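Local coordinates for protein RTX-adhesin (Marinomonas primoryensis, PDB 5IRB) that helps hold its Antarctic bacterium to diatoms and ice as part of a giant calcium-binding adhesin, of which this piece is a string of beta-sandwich domains, at residues A[4-9]-A[86-91]; A[9-14]-A[35-40]; A[112-117]-A[138-143]; A[183-188]-A[199-204]. All blocks are in the same frame, centred on the assembly; numbering follows the deposited sequence.

Contact 1 of 4, residues A[4-9]-A[86-91]; sequences SPLLIN and VVVTNG
I8 drives the end of its side chain into the pair of valines V86 and V88, and this is the tight half of the contact. Its CD1 lies 3.7 Å from V86 CG1, and an equal 3.7 Å separates I8 CD1 from V88 CG1. V88 answers with its second methyl too, since CG2 comes to 3.8 Å from that same I8 CD1. I8 and V88 meet tip to tip, while I8 and V86 approach at a slant. The first torsion of I8 places CG1 between the backbone N and the carbonyl carbon (chi1 51°), from where the chain runs extended to CD1 (chi2 169°). The L6 end is looser. Its CD1 touches V88 CG2 at 4.0 Å, and the other branch, CD2, rests against the amide of N90, with ND2 3.9 Å away. That amide is no partner for a leucine: its ND2 hydrogen-bonds to Q94 OE1, so L6 simply lies beside a polar group engaged elsewhere. Beyond it the chain runs out toward solvent, where G91 is exposed, as are P5 and L7 on the first segment. No hydrogen bond joins 4-9 to 86-91. The contact is apolar packing between the two layers of the first beta sandwich, a fold consistent with an immunoglobulin-like domain. V36 of strand 29-38 touches I8, V86 and V88, A98 of strand 95-106 touches I8 and V86, and F41 packs on V88, so the valines are buried in the sandwich core and I8 closes over them from its margin.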
loop_
_atom_site.group_PDB
_atom_site.type_symbol
_atom_site.label_atom_id
_atom_site.label_comp_id
_atom_site.label_asym_id
_atom_site.label_seq_id
_atom_site.Cartn_x
_atom_site.Cartn_y
_atom_site.Cartn_z
ATOM N N SER A 4 32.752 -52.834 -35.545
ATOM C CA SER A 4 32.931 -51.393 -35.289
ATOM C C SER A 4 32.240 -50.851 -34.054
ATOM O O SER A 4 31.304 -51.465 -33.552
ATOM C CB SER A 4 32.481 -50.572 -36.503
ATOM O OG SER A 4 31.136 -50.834 -36.836
ATOM N N PRO A 5 32.775 -49.745 -33.492
ATOM C CA PRO A 5 32.044 -49.090 -32.396
ATOM C C PRO A 5 30.704 -48.623 -32.938
ATOM O O PRO A 5 30.649 -48.203 -34.085
ATOM C CB PRO A 5 32.919 -47.886 -32.016
ATOM C CG PRO A 5 34.007 -47.808 -33.028
ATOM C CD PRO A 5 34.049 -49.088 -33.821
ATOM N N LEU A 6 29.649 -48.625 -32.145
ATOM C CA LEU A 6 28.407 -48.043 -32.644
ATOM C C LEU A 6 28.430 -46.522 -32.556
ATOM O O LEU A 6 28.909 -45.972 -31.568
ATOM C CB LEU A 6 27.207 -48.607 -31.884
ATOM C CG LEU A 6 27.048 -50.120 -31.983
ATOM C CD1 LEU A 6 26.093 -50.658 -30.938
ATOM C CD2 LEU A 6 26.626 -50.506 -33.395
ATOM N N LEU A 7 27.975 -45.854 -33.612
ATOM C CA LEU A 7 27.902 -44.392 -33.622
ATOM C C LEU A 7 26.471 -43.939 -33.257
ATOM O O LEU A 7 25.521 -44.158 -34.017
ATOM C CB LEU A 7 28.351 -43.840 -34.975
ATOM C CG LEU A 7 29.772 -44.356 -35.303
ATOM C CD1 LEU A 7 30.312 -43.823 -36.626
ATOM C CD2 LEU A 7 30.786 -44.104 -34.158
ATOM N N ILE A 8 26.321 -43.359 -32.070
ATOM C CA ILE A 8 25.022 -42.848 -31.603
ATOM C C ILE A 8 25.032 -41.392 -31.140
ATOM O O ILE A 8 26.080 -40.805 -30.880
ATOM C CB ILE A 8 24.494 -43.700 -30.441
ATOM C CG1 ILE A 8 25.592 -43.828 -29.383
ATOM C CG2 ILE A 8 24.086 -45.083 -30.933
ATOM C CD1 ILE A 8 25.128 -44.412 -28.092
ATOM N N ASN A 9 23.831 -40.834 -31.033
ATOM C CA ASN A 9 23.620 -39.465 -30.602
ATOM C C ASN A 9 22.618 -39.451 -29.444
ATOM O O ASN A 9 21.594 -40.122 -29.506
ATOM C CB ASN A 9 23.123 -38.603 -31.768
ATOM C CG ASN A 9 23.205 -37.113 -31.473
ATOM O OD1 ASN A 9 24.257 -36.494 -31.639
ATOM N ND2 ASN A 9 22.092 -36.527 -31.036
ATOM N N VAL A 86 25.434 -42.054 -22.439
ATOM C CA VAL A 86 24.751 -43.305 -22.735
ATOM C C VAL A 86 25.753 -44.352 -23.267
ATOM O O VAL A 86 26.704 -44.008 -23.969
ATOM C CB VAL A 86 23.593 -43.083 -23.735
ATOM C CG1 VAL A 86 24.110 -42.572 -25.068
ATOM C CG2 VAL A 86 22.741 -44.359 -23.906
ATOM N N VAL A 87 25.563 -45.606 -22.877
ATOM C CA VAL A 87 26.175 -46.729 -23.587
ATOM C C VAL A 87 25.063 -47.652 -24.091
ATOM O O VAL A 87 24.102 -47.921 -23.360
ATOM C CB VAL A 87 27.168 -47.491 -22.702
ATOM C CG1 VAL A 87 26.510 -47.933 -21.417
ATOM C CG2 VAL A 87 27.750 -48.685 -23.458
ATOM N N VAL A 88 25.163 -48.076 -25.351
ATOM C CA VAL A 88 24.179 -48.965 -25.954
ATOM C C VAL A 88 24.860 -50.246 -26.479
ATOM O O VAL A 88 26.062 -50.247 -26.747
ATOM C CB VAL A 88 23.429 -48.316 -27.131
ATOM C CG1 VAL A 88 22.795 -46.993 -26.731
ATOM C CG2 VAL A 88 24.364 -48.144 -28.334
ATOM N N THR A 89 24.079 -51.309 -26.636
ATOM C CA THR A 89 24.585 -52.603 -27.112
ATOM C C THR A 89 23.644 -53.118 -28.175
ATOM O O THR A 89 22.441 -52.921 -28.059
ATOM C CB THR A 89 24.676 -53.643 -25.985
ATOM O OG1 THR A 89 25.454 -53.104 -24.914
ATOM C CG2 THR A 89 25.325 -54.932 -26.501
ATOM N N ASN A 90 24.173 -53.772 -29.211
ATOM C CA ASN A 90 23.292 -54.423 -30.183
ATOM C C ASN A 90 23.350 -55.936 -30.057
ATOM O O ASN A 90 24.048 -56.467 -29.194
ATOM C CB ASN A 90 23.637 -53.996 -31.621
ATOM C CG ASN A 90 24.975 -54.572 -32.133
ATOM O OD1 ASN A 90 25.646 -55.365 -31.472
ATOM N ND2 ASN A 90 25.357 -54.144 -33.321
ATOM N N GLY A 91 22.557 -56.616 -30.880
ATOM C CA GLY A 91 22.530 -58.065 -30.912
ATOM C C GLY A 91 23.869 -58.773 -31.040
ATOM O O GLY A 91 24.116 -59.754 -30.337
#

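Contact 2 of 4, residues A[9-14]-A[35-40]; sequences NLDIDP and VVNGDV
The carbonyl oxygen of N9 is gripped from across the strands by two groups: N37 N donates to N9 O at 2.8 Å, a bond with an N-H...O angle of 168°, and the CA-H of V36 adds a contact with its CA 3.3 Å from N9 O. This belongs to the antiparallel pairing of edge strand 8-12 with strand 29-38, in the three-stranded sheet of a beta sandwich. N9 with N37 and D11 with V35 are hydrogen-bonded pairs, and L10 with V36 between them is a non-hydrogen-bonded pair. D11 N reaches V35 O at 2.9 Å, almost straight at 176°, and the return bond from V35 N to D11 O is longer and more bent. The outer face carries N9, D11, V35 and N37, where the closest side-chain touch is D11 CB on V35 CG2 at 3.8 Å. L10 and V36 point the other way, into the core, where W65 of strand 64-70 and V86 of strand 81-89 lie against both. I12 follows on that inner side; it belongs to a magnesium site seen in a structure of this protein, with E102 as a further ligand, but no such ion is bound to this chain here. Beyond the N9–N37 pair D39 OD2 accepts a hydrogen bond from L7 N; at the other end, past D11, D13 OD2 is hydrogen-bonded to T33 OG1. In the core pair, L10 CG stands anti to the backbone N (chi1 175°), and its CD1 meets V36 CG2 at 3.8 Å.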
loop_
_atom_site.group_PDB
_atom_site.type_symbol
_atom_site.label_atom_id
_atom_site.label_comp_id
_atom_site.label_asym_id
_atom_site.label_seq_id
_atom_site.Cartn_x
_atom_site.Cartn_y
_atom_site.Cartn_z
ATOM N N ASN A 9 23.831 -40.834 -31.033
ATOM C CA ASN A 9 23.620 -39.465 -30.602
ATOM C C ASN A 9 22.618 -39.451 -29.444
ATOM O O ASN A 9 21.594 -40.122 -29.506
ATOM C CB ASN A 9 23.123 -38.603 -31.768
ATOM C CG ASN A 9 23.205 -37.113 -31.473
ATOM O OD1 ASN A 9 24.257 -36.494 -31.639
ATOM N ND2 ASN A 9 22.092 -36.527 -31.036
ATOM N N LEU A 10 22.899 -38.666 -28.411
ATOM C CA LEU A 10 22.065 -38.628 -27.216
ATOM C C LEU A 10 21.440 -37.247 -27.055
ATOM O O LEU A 10 22.148 -36.247 -27.023
ATOM C CB LEU A 10 22.890 -38.950 -25.972
ATOM C CG LEU A 10 22.220 -38.854 -24.588
ATOM C CD1 LEU A 10 21.065 -39.833 -24.471
ATOM C CD2 LEU A 10 23.222 -39.070 -23.462
ATOM N N ASP A 11 20.115 -37.197 -26.983
ATOM C CA ASP A 11 19.414 -35.935 -26.767
ATOM C C ASP A 11 18.596 -35.987 -25.507
ATOM O O ASP A 11 18.013 -37.022 -25.172
ATOM C CB ASP A 11 18.485 -35.587 -27.928
ATOM C CG ASP A 11 19.216 -34.987 -29.109
ATOM O OD1 ASP A 11 19.618 -33.802 -29.016
ATOM O OD2 ASP A 11 19.369 -35.682 -30.135
ATOM N N ILE A 12 18.542 -34.840 -24.832
ATOM C CA ILE A 12 17.716 -34.640 -23.653
ATOM C C ILE A 12 16.622 -33.655 -24.038
ATOM O O ILE A 12 16.910 -32.607 -24.619
ATOM C CB ILE A 12 18.539 -34.105 -22.462
ATOM C CG1 ILE A 12 19.781 -34.985 -22.233
ATOM C CG2 ILE A 12 17.683 -33.998 -21.203
ATOM C CD1 ILE A 12 20.946 -34.253 -21.576
ATOM N N ASP A 13 15.369 -34.010 -23.770
ATOM C CA ASP A 13 14.250 -33.098 -24.021
ATOM C C ASP A 13 14.306 -31.923 -23.050
ATOM O O ASP A 13 14.872 -32.057 -21.962
ATOM C CB ASP A 13 12.916 -33.835 -23.875
ATOM C CG ASP A 13 12.770 -34.977 -24.852
ATOM O OD1 ASP A 13 13.149 -34.811 -26.028
ATOM O OD2 ASP A 13 12.298 -36.055 -24.443
ATOM N N PRO A 14 13.707 -30.777 -23.427
ATOM C CA PRO A 14 13.628 -29.622 -22.524
ATOM C C PRO A 14 13.090 -30.020 -21.157
ATOM O O PRO A 14 12.110 -30.757 -21.077
ATOM C CB PRO A 14 12.664 -28.683 -23.247
ATOM C CG PRO A 14 12.906 -28.986 -24.698
ATOM C CD PRO A 14 13.146 -30.473 -24.759
ATOM N N VAL A 35 16.050 -39.057 -26.127
ATOM C CA VAL A 35 16.116 -40.062 -27.175
ATOM C C VAL A 35 17.579 -40.399 -27.438
ATOM O O VAL A 35 18.468 -39.560 -27.231
ATOM C CB VAL A 35 15.440 -39.600 -28.475
ATOM C CG1 VAL A 35 13.949 -39.466 -28.286
ATOM C CG2 VAL A 35 16.043 -38.291 -28.965
ATOM N N VAL A 36 17.819 -41.631 -27.871
ATOM C CA VAL A 36 19.123 -42.052 -28.368
ATOM C C VAL A 36 18.918 -42.363 -29.847
ATOM O O VAL A 36 18.035 -43.120 -30.194
ATOM C CB VAL A 36 19.679 -43.288 -27.628
ATOM C CG1 VAL A 36 21.042 -43.701 -28.205
ATOM C CG2 VAL A 36 19.756 -43.053 -26.118
ATOM N N ASN A 37 19.716 -41.783 -30.722
ATOM C CA ASN A 37 19.540 -41.971 -32.148
ATOM C C ASN A 37 20.797 -42.531 -32.756
ATOM O O ASN A 37 21.832 -42.533 -32.106
ATOM C CB ASN A 37 19.263 -40.616 -32.805
ATOM C CG ASN A 37 17.853 -40.151 -32.612
ATOM O OD1 ASN A 37 17.583 -39.060 -32.082
ATOM N ND2 ASN A 37 16.925 -40.984 -33.038
ATOM N N GLY A 38 20.796 -42.857 -34.041
ATOM C CA GLY A 38 22.031 -43.275 -34.652
ATOM C C GLY A 38 21.931 -44.712 -35.074
ATOM O O GLY A 38 20.879 -45.118 -35.531
ATOM N N ASP A 39 23.009 -45.454 -34.933
ATOM C CA ASP A 39 22.990 -46.900 -35.188
ATOM C C ASP A 39 21.922 -47.638 -34.382
ATOM O O ASP A 39 21.584 -47.252 -33.259
ATOM C CB ASP A 39 24.335 -47.516 -34.862
ATOM C CG ASP A 39 25.327 -47.305 -35.947
ATOM O OD1 ASP A 39 24.913 -47.320 -37.111
ATOM O OD2 ASP A 39 26.527 -47.162 -35.638
ATOM N N VAL A 40 21.434 -48.724 -34.963
ATOM C CA VAL A 40 20.497 -49.633 -34.325
ATOM C C VAL A 40 21.142 -50.321 -33.107
ATOM O O VAL A 40 22.343 -50.589 -33.097
ATOM C CB VAL A 40 20.034 -50.696 -35.353
ATOM C CG1 VAL A 40 19.208 -51.771 -34.678
ATOM C CG2 VAL A 40 19.246 -50.036 -36.489
#

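Contact 3 of 4, residues A[112-117]-A[138-143]; sequences ATIRVN and GRVGLD
R115 crosses R139 at a slant on the outer face of an antiparallel strand pair, strand 112-116 forming the edge of the three-stranded sheet in the second beta sandwich. R115 CG sits between the backbone N and the carbonyl carbon (chi1 67°), and the chain then runs extended to NE. Its guanidinium is laid over the base of R139: R139 CB is 3.8 Å above the plane, over its centre, and R139 CD touches R115 NH2 at 3.5 Å. It is thus the aliphatic part of R139 that meets the charged group of R115, although the two guanidinium planes are only 16° apart. Further along this face, T113 has OG1 between its backbone N and carbonyl carbon (chi1 61°), set 3.1 Å from G141 CA. The other branch, T113 CG2, packs on L142 CD1 at 3.6 Å. The inner face is apolar. I114 CG1 meets V140 CG1 at 4.1 Å, and W169 of strand 168-174 touches both side chains. Two hydrogen-bonded pairs, T113 with G141 and R115 with R139, tie the backbones. Just past V116, N117 ND2 is hydrogen-bonded to S137 OG and also gives a bond of 3.2 Å to a water, which passes a 2.7 Å hydrogen bond on to G138 O.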
loop_
_atom_site.group_PDB
_atom_site.type_symbol
_atom_site.label_atom_id
_atom_site.label_comp_id
_atom_site.label_asym_id
_atom_site.label_seq_id
_atom_site.Cartn_x
_atom_site.Cartn_y
_atom_site.Cartn_z
ATOM N N ALA A 112 7.688 -9.024 -4.920
ATOM C CA ALA A 112 6.653 -8.028 -5.163
ATOM C C ALA A 112 6.706 -6.987 -4.054
ATOM O O ALA A 112 6.842 -7.329 -2.876
ATOM C CB ALA A 112 5.293 -8.669 -5.206
ATOM N N THR A 113 6.608 -5.718 -4.432
ATOM C CA THR A 113 6.570 -4.661 -3.435
ATOM C C THR A 113 5.237 -3.913 -3.534
ATOM O O THR A 113 4.557 -3.967 -4.556
ATOM C CB THR A 113 7.724 -3.662 -3.594
ATOM O OG1 THR A 113 7.650 -3.025 -4.877
ATOM C CG2 THR A 113 9.097 -4.353 -3.418
ATOM N N ILE A 114 4.918 -3.141 -2.490
ATOM C CA ILE A 114 3.716 -2.291 -2.495
ATOM C C ILE A 114 3.996 -1.089 -1.593
ATOM O O ILE A 114 4.666 -1.213 -0.569
ATOM C CB ILE A 114 2.452 -3.071 -2.045
ATOM C CG1 ILE A 114 1.193 -2.193 -2.114
ATOM C CG2 ILE A 114 2.660 -3.683 -0.672
ATOM C CD1 ILE A 114 -0.110 -2.982 -2.066
ATOM N N ARG A 115 3.577 0.089 -2.041
ATOM C CA ARG A 115 3.564 1.253 -1.156
ATOM C C ARG A 115 2.146 1.855 -1.115
ATOM O O ARG A 115 1.355 1.712 -2.061
ATOM C CB ARG A 115 4.592 2.303 -1.607
ATOM C CG ARG A 115 4.267 2.947 -2.946
ATOM C CD ARG A 115 5.398 3.813 -3.484
ATOM N NE ARG A 115 4.909 4.827 -4.425
ATOM C CZ ARG A 115 5.277 4.931 -5.707
ATOM N NH1 ARG A 115 4.764 5.900 -6.462
ATOM N NH2 ARG A 115 6.159 4.086 -6.235
ATOM N N VAL A 116 1.848 2.530 -0.010
ATOM C CA VAL A 116 0.581 3.221 0.199
ATOM C C VAL A 116 0.840 4.710 0.439
ATOM O O VAL A 116 1.670 5.078 1.274
ATOM C CB VAL A 116 -0.199 2.633 1.380
ATOM C CG1 VAL A 116 -1.535 3.366 1.571
ATOM C CG2 VAL A 116 -0.442 1.150 1.157
ATOM N N ASN A 117 0.161 5.538 -0.354
ATOM C CA ASN A 117 0.237 6.985 -0.259
ATOM C C ASN A 117 -0.366 7.506 1.054
ATOM O O ASN A 117 -0.992 6.758 1.807
ATOM C CB ASN A 117 -0.497 7.629 -1.449
ATOM C CG ASN A 117 0.096 7.235 -2.796
ATOM O OD1 ASN A 117 1.312 7.233 -2.981
ATOM N ND2 ASN A 117 -0.770 6.905 -3.745
ATOM N N GLY A 138 -1.925 3.783 -3.964
ATOM C CA GLY A 138 -0.531 3.407 -3.863
ATOM C C GLY A 138 -0.058 2.885 -5.193
ATOM O O GLY A 138 -0.707 3.105 -6.214
ATOM N N ARG A 139 1.091 2.211 -5.184
ATOM C CA ARG A 139 1.612 1.602 -6.394
ATOM C C ARG A 139 2.193 0.249 -5.998
ATOM O O ARG A 139 2.428 0.007 -4.826
ATOM C CB ARG A 139 2.653 2.518 -7.046
ATOM C CG ARG A 139 2.955 2.201 -8.519
ATOM C CD ARG A 139 4.240 2.888 -8.952
ATOM N NE ARG A 139 4.636 2.586 -10.331
ATOM C CZ ARG A 139 5.217 1.447 -10.728
ATOM N NH1 ARG A 139 5.439 0.472 -9.849
ATOM N NH2 ARG A 139 5.565 1.267 -12.013
ATOM N N VAL A 140 2.419 -0.637 -6.961
ATOM C CA VAL A 140 3.130 -1.889 -6.672
ATOM C C VAL A 140 4.430 -1.896 -7.478
ATOM O O VAL A 140 4.584 -1.120 -8.429
ATOM C CB VAL A 140 2.274 -3.137 -6.976
ATOM C CG1 VAL A 140 1.040 -3.179 -6.074
ATOM C CG2 VAL A 140 1.847 -3.158 -8.420
ATOM N N GLY A 141 5.414 -2.687 -7.060
ATOM C CA GLY A 141 6.677 -2.684 -7.779
ATOM C C GLY A 141 7.297 -4.056 -7.964
ATOM O O GLY A 141 6.710 -5.070 -7.583
ATOM N N LEU A 142 8.529 -4.054 -8.467
ATOM C CA LEU A 142 9.281 -5.252 -8.823
ATOM C C LEU A 142 8.435 -6.166 -9.714
ATOM O O LEU A 142 8.003 -5.730 -10.781
ATOM C CB LEU A 142 9.760 -5.982 -7.567
ATOM C CG LEU A 142 10.752 -5.142 -6.740
ATOM C CD1 LEU A 142 11.411 -5.976 -5.654
ATOM C CD2 LEU A 142 11.820 -4.428 -7.605
ATOM N N ASP A 143 8.228 -7.417 -9.302
ATOM C CA ASP A 143 7.515 -8.398 -10.127
ATOM C C ASP A 143 5.993 -8.380 -10.010
ATOM O O ASP A 143 5.330 -9.148 -10.687
ATOM C CB ASP A 143 8.032 -9.814 -9.837
ATOM C CG ASP A 143 9.480 -10.020 -10.284
ATOM O OD1 ASP A 143 9.885 -9.451 -11.335
ATOM O OD2 ASP A 143 10.237 -10.680 -9.525
HETATM O O HOH W 1 -1.381 5.673 -6.679
#

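Contact 4 of 4, residues A[183-188]-A[199-204]; sequences SFQVSV and AGTTTS. With CA (calcium ion), chain J.
Strands 183-188 and 199-204 run antiparallel at 158°, and six backbone hydrogen bonds couple F184 with S204, V186 with T202, and V188 with G200, the shortest being V188 N to G200 O at 2.8 Å. F184 CG lies between the backbone N and the carbonyl carbon (chi1 56°), and S204 CB stands over one face of the ring as a CH-pi contact, 4.3 Å from its centroid. V186 and V188 point to the same side, where V186 packs on I114 and V116 of the facing sheet. The opposite side is polar. There S187 OG presses on T201 CG2 at a close 3.1 Å. Q185, poorly ordered, reaches T203 through a water that donates to its OE1 at 2.7 Å and lies 2.9 Å from T203 OG1. At the start of the first strand S183 O binds a calcium ion at 2.3 Å; four waters and D181 OD1 complete its shell. The backbone carbonyl is the ligand, while S183 OG lies 3.6 Å from T203 CG2. The whole is a beta hairpin of the five-stranded sheet in a sandwich consistent with an immunoglobulin-like fold, with a largely hydrated calcium site at the first residue of strand 183-191.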
loop_
_atom_site.group_PDB
_atom_site.type_symbol
_atom_site.label_atom_id
_atom_site.label_comp_id
_atom_site.label_asym_id
_atom_site.label_seq_id
_atom_site.Cartn_x
_atom_site.Cartn_y
_atom_site.Cartn_z
ATOM N N SER A 183 -3.705 2.151 11.781
ATOM C CA SER A 183 -2.592 1.379 11.259
ATOM C C SER A 183 -3.081 0.032 10.717
ATOM O O SER A 183 -3.654 -0.779 11.442
ATOM C CB SER A 183 -1.528 1.168 12.332
ATOM O OG SER A 183 -0.424 0.477 11.772
ATOM N N PHE A 184 -2.821 -0.215 9.443
ATOM C CA PHE A 184 -3.213 -1.488 8.830
ATOM C C PHE A 184 -2.267 -1.990 7.735
ATOM O O PHE A 184 -1.538 -1.213 7.124
ATOM C CB PHE A 184 -4.633 -1.354 8.284
ATOM C CG PHE A 184 -4.800 -0.220 7.325
ATOM C CD1 PHE A 184 -4.467 -0.369 5.989
ATOM C CD2 PHE A 184 -5.276 1.009 7.773
ATOM C CE1 PHE A 184 -4.612 0.680 5.107
ATOM C CE2 PHE A 184 -5.429 2.071 6.891
ATOM C CZ PHE A 184 -5.087 1.897 5.551
ATOM N N GLN A 185 -2.270 -3.303 7.511
ATOM C CA GLN A 185 -1.552 -3.896 6.394
ATOM C C GLN A 185 -2.291 -3.851 5.065
ATOM O O GLN A 185 -3.521 -3.970 5.019
ATOM C CB GLN A 185 -1.174 -5.335 6.689
ATOM C CG GLN A 185 -0.028 -5.452 7.646
ATOM C CD GLN A 185 0.981 -6.485 7.180
ATOM O OE1 GLN A 185 2.190 -6.276 7.294
ATOM N NE2 GLN A 185 0.493 -7.597 6.628
ATOM N N VAL A 186 -1.526 -3.551 4.018
ATOM C CA VAL A 186 -1.969 -3.624 2.632
ATOM C C VAL A 186 -1.108 -4.639 1.879
ATOM O O VAL A 186 0.116 -4.604 1.994
ATOM C CB VAL A 186 -1.870 -2.258 1.946
ATOM C CG1 VAL A 186 -2.396 -2.329 0.541
ATOM C CG2 VAL A 186 -2.697 -1.234 2.741
ATOM N N SER A 187 -1.734 -5.537 1.120
ATOM C CA SER A 187 -0.977 -6.559 0.388
ATOM C C SER A 187 -1.298 -6.617 -1.079
ATOM O O SER A 187 -2.420 -6.296 -1.495
ATOM C CB SER A 187 -1.248 -7.946 0.954
ATOM O OG SER A 187 -0.879 -8.022 2.307
ATOM N N VAL A 188 -0.341 -7.146 -1.836
ATOM C CA VAL A 188 -0.530 -7.405 -3.244
ATOM C C VAL A 188 -0.172 -8.869 -3.422
ATOM O O VAL A 188 0.853 -9.336 -2.938
ATOM C CB VAL A 188 0.337 -6.493 -4.179
ATOM C CG1 VAL A 188 1.843 -6.585 -3.882
ATOM C CG2 VAL A 188 0.079 -6.855 -5.630
ATOM N N ALA A 199 3.692 -12.529 -2.816
ATOM C CA ALA A 199 2.934 -11.611 -2.004
ATOM C C ALA A 199 3.887 -10.510 -1.561
ATOM O O ALA A 199 5.038 -10.783 -1.233
ATOM C CB ALA A 199 2.317 -12.325 -0.816
ATOM N N GLY A 200 3.440 -9.263 -1.644
ATOM C CA GLY A 200 4.157 -8.158 -1.033
ATOM C C GLY A 200 3.220 -7.453 -0.073
ATOM O O GLY A 200 2.012 -7.438 -0.290
ATOM N N THR A 201 3.763 -6.892 0.998
ATOM C CA THR A 201 2.945 -6.178 1.980
ATOM C C THR A 201 3.664 -4.937 2.486
ATOM O O THR A 201 4.899 -4.851 2.423
ATOM C CB THR A 201 2.633 -7.027 3.220
ATOM O OG1 THR A 201 3.825 -7.118 4.015
ATOM C CG2 THR A 201 2.146 -8.429 2.859
ATOM N N THR A 202 2.893 -4.022 3.052
ATOM C CA THR A 202 3.429 -2.808 3.651
ATOM C C THR A 202 2.434 -2.375 4.679
ATOM O O THR A 202 1.258 -2.772 4.636
ATOM C CB THR A 202 3.626 -1.644 2.646
ATOM O OG1 THR A 202 4.424 -0.621 3.244
ATOM C CG2 THR A 202 2.301 -1.043 2.228
ATOM N N THR A 203 2.901 -1.575 5.623
ATOM C CA THR A 203 2.022 -1.089 6.662
ATOM C C THR A 203 1.731 0.396 6.454
ATOM O O THR A 203 2.645 1.209 6.362
ATOM C CB THR A 203 2.624 -1.351 8.033
ATOM O OG1 THR A 203 2.662 -2.775 8.242
ATOM C CG2 THR A 203 1.781 -0.676 9.105
ATOM N N SER A 204 0.452 0.736 6.366
ATOM C CA SER A 204 0.038 2.121 6.270
ATOM C C SER A 204 -0.387 2.626 7.646
ATOM O O SER A 204 -1.190 1.994 8.345
ATOM C CB SER A 204 -1.108 2.273 5.270
ATOM O OG SER A 204 -1.481 3.640 5.114
HETATM CA CA CA J . -5.016 -1.663 13.106
HETATM O O HOH W 2 -4.085 0.258 14.152
HETATM O O HOH W 3 4.182 -4.588 6.626
HETATM O O HOH W 4 -6.942 -2.533 13.966
HETATM O O HOH W 5 -5.766 -2.987 11.095
HETATM O O HOH W 6 -3.053 -3.008 13.399
#

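In the fold
The four contacts fall into two pairs, one in each of two successive sandwich domains. Contacts 1 and 2 share N9 and strand 8-12; their centres are about 11 Å apart, and I8 CB packs on N37 O at 3.3 Å. In the next domain, contacts 3 and 4 belong to opposing sheets with centres about 9 Å apart; I114 CD1 meets V186 CG1 at 3.5 Å. Between the pairs, contacts 2 and 3 stay about 23 Å apart at their nearest atoms. Calcium lies close to the second pair: S183 of contact 4 binds one ion, and V116 of contact 3 has its side chain about 7 Å from a bound calcium ion.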